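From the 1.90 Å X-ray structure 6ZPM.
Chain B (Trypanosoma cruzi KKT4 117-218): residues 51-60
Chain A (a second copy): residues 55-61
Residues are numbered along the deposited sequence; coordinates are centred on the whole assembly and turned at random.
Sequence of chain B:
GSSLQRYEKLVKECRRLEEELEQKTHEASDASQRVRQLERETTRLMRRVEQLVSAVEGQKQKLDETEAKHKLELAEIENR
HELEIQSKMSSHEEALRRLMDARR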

# COMPACT_ATOMS: atom_id res chain seq x y z
N GLN B 51 0.89 5.75 3.46
CA GLN B 51 2.25 5.24 3.59
C GLN B 51 2.43 3.95 2.81
O GLN B 51 3.48 3.73 2.19
CB GLN B 51 2.58 5.03 5.07
CG GLN B 51 3.82 4.19 5.32
CD GLN B 51 3.94 3.75 6.77
OE1 GLN B 51 3.09 3.02 7.28
NE2 GLN B 51 5.00 4.20 7.43
N LEU B 52 1.42 3.08 2.81
CA LEU B 52 1.53 1.81 2.10
C LEU B 52 1.53 2.01 0.59
O LEU B 52 2.21 1.27 -0.13
CB LEU B 52 0.39 0.88 2.52
CG LEU B 52 0.54 0.25 3.91
CD1 LEU B 52 -0.74 -0.46 4.33
CD2 LEU B 52 1.73 -0.70 3.93
N VAL B 53 0.77 2.99 0.09
CA VAL B 53 0.79 3.27 -1.35
C VAL B 53 2.16 3.76 -1.78
O VAL B 53 2.69 3.34 -2.82
CB VAL B 53 -0.32 4.27 -1.72
CG1 VAL B 53 -0.15 4.76 -3.14
CG2 VAL B 53 -1.69 3.63 -1.54
N SER B 54 2.77 4.64 -0.99
CA SER B 54 4.14 5.06 -1.26
C SER B 54 5.11 3.89 -1.17
O SER B 54 6.10 3.86 -1.89
CB SER B 54 4.55 6.17 -0.28
OG SER B 54 4.79 5.64 1.01
N ALA B 55 4.83 2.93 -0.28
CA ALA B 55 5.69 1.76 -0.16
C ALA B 55 5.59 0.87 -1.39
O ALA B 55 6.61 0.43 -1.94
CB ALA B 55 5.34 0.97 1.10
N VAL B 56 4.37 0.59 -1.84
CA VAL B 56 4.18 -0.25 -3.02
C VAL B 56 4.86 0.37 -4.24
O VAL B 56 5.57 -0.30 -4.99
CB VAL B 56 2.68 -0.50 -3.28
CG1 VAL B 56 2.49 -1.25 -4.59
CG2 VAL B 56 2.07 -1.28 -2.12
N GLU B 57 4.66 1.68 -4.44
CA GLU B 57 5.31 2.36 -5.55
C GLU B 57 6.83 2.35 -5.40
O GLU B 57 7.55 2.28 -6.40
CB GLU B 57 4.78 3.79 -5.67
CG GLU B 57 5.47 4.63 -6.74
CD GLU B 57 5.06 4.24 -8.15
OE1 GLU B 57 3.94 3.73 -8.34
OE2 GLU B 57 5.87 4.46 -9.08
N GLY B 58 7.32 2.38 -4.16
CA GLY B 58 8.76 2.30 -3.94
C GLY B 58 9.33 0.94 -4.30
O GLY B 58 10.39 0.85 -4.92
N GLN B 59 8.64 -0.14 -3.91
CA GLN B 59 9.09 -1.48 -4.28
C GLN B 59 8.99 -1.70 -5.78
O GLN B 59 9.85 -2.37 -6.37
CB GLN B 59 8.28 -2.54 -3.52
CG GLN B 59 8.93 -3.03 -2.23
CD GLN B 59 7.99 -3.87 -1.39
OE1 GLN B 59 6.77 -3.78 -1.53
NE2 GLN B 59 8.55 -4.69 -0.50
N LYS B 60 7.96 -1.15 -6.41
CA LYS B 60 7.83 -1.28 -7.86
C LYS B 60 8.95 -0.53 -8.57
O LYS B 60 9.51 -1.03 -9.56
CB LYS B 60 6.46 -0.78 -8.32
CG LYS B 60 6.21 -0.92 -9.81
CD LYS B 60 6.30 0.42 -10.53
CE LYS B 60 6.13 0.25 -12.03
NZ LYS B 60 6.45 1.51 -12.77
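Chain A (55-61) AVEGQKQ

Residues 55-61 of chain A form a continuous α-helix that runs in the same direction as the chain B helix, crossing it at 17° with a closest axial approach of 9.7 Å. The two copies lie in register: the CA atoms of Val B56 and Val A56 are 5.9 Å apart, and those of Gln B59 and Gln A59 6.5 Å. The contact buries 348 Å² in all, most of it on these two pairs.

At the start of the chain B segment, Gln B51 makes no contact with chain A; its carbonyl O accepts a hydrogen bond from Ser B54 OG (2.6 Å) within the helix. Leu B52 provides the first contact. Its CA-to-CB bond points sideways, but the end of the side chain comes nearer, placing CD2 4.4 Å from Val A56 CG2. The CA-to-CB bond of Val B53 points away from chain A. One turn on from Gln B51, Ala B55 CB lies 4.3 Å from Val A56 CG2 and is one of four residues, with Leu B52, Val B56 and Gln B59, that form the hole receiving Val A56 as a knob. Val B56, with chi1 in the t rotamer like its counterpart, brings CG2 to 3.9 Å from Val A56 CG2 and 4.3 Å from Ala A55 CB.

The CA-to-CB bond of Glu B57 points away from chain A, and Gly B58 makes no contact with it. Beyond them the apolar layer gives way to a glutamine pair. The CA-to-CB bonds of Gln B59 and Gln A59 each point toward the other helix. Gln B59 CD lies 4.5 Å from Gln A59 CD and 3.7 Å from Val A56 O, while Gln A59 CD lies 3.8 Å from Val B56 O; the amide orientations remain uncertain. Lys B60 lies at the margin, its CB near the amide of Gln A59 while its extended end leads away from chain A.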

# COMPACT_ATOMS: atom_id res chain seq x y z
N ALA A 55 0.21 -6.79 -0.82
CA ALA A 55 0.96 -6.40 -2.01
C ALA A 55 2.43 -6.17 -1.69
O ALA A 55 3.31 -6.49 -2.50
CB ALA A 55 0.34 -5.15 -2.64
N VAL A 56 2.71 -5.60 -0.52
CA VAL A 56 4.09 -5.35 -0.12
C VAL A 56 4.85 -6.67 0.02
O VAL A 56 5.95 -6.83 -0.52
CB VAL A 56 4.13 -4.53 1.18
CG1 VAL A 56 5.49 -4.67 1.86
CG2 VAL A 56 3.83 -3.06 0.88
N GLU A 57 4.26 -7.63 0.73
CA GLU A 57 4.91 -8.92 0.92
C GLU A 57 5.07 -9.68 -0.39
O GLU A 57 6.02 -10.45 -0.56
CB GLU A 57 4.13 -9.76 1.93
N GLY A 58 4.14 -9.49 -1.32
CA GLY A 58 4.28 -10.10 -2.63
C GLY A 58 5.43 -9.52 -3.43
O GLY A 58 6.17 -10.24 -4.10
N GLN A 59 5.61 -8.19 -3.36
CA GLN A 59 6.70 -7.56 -4.08
C GLN A 59 8.05 -7.89 -3.46
O GLN A 59 9.06 -7.96 -4.17
CB GLN A 59 6.50 -6.04 -4.10
CG GLN A 59 5.40 -5.57 -5.03
CD GLN A 59 5.21 -4.06 -4.96
OE1 GLN A 59 5.21 -3.47 -3.88
NE2 GLN A 59 5.03 -3.44 -6.12
N LYS A 60 8.11 -8.08 -2.14
CA LYS A 60 9.38 -8.42 -1.51
C LYS A 60 9.83 -9.82 -1.91
O LYS A 60 11.03 -10.06 -2.12
CB LYS A 60 9.26 -8.31 0.01
N GLN A 61 8.89 -10.76 -2.02
CA GLN A 61 9.24 -12.11 -2.46
C GLN A 61 9.68 -12.11 -3.92
O GLN A 61 10.62 -12.82 -4.29
CB GLN A 61 8.06 -13.06 -2.25
CG GLN A 61 8.35 -14.49 -2.68
CD GLN A 61 7.10 -15.33 -2.78
OE1 GLN A 61 5.99 -14.81 -2.77
NE2 GLN A 61 7.28 -16.64 -2.87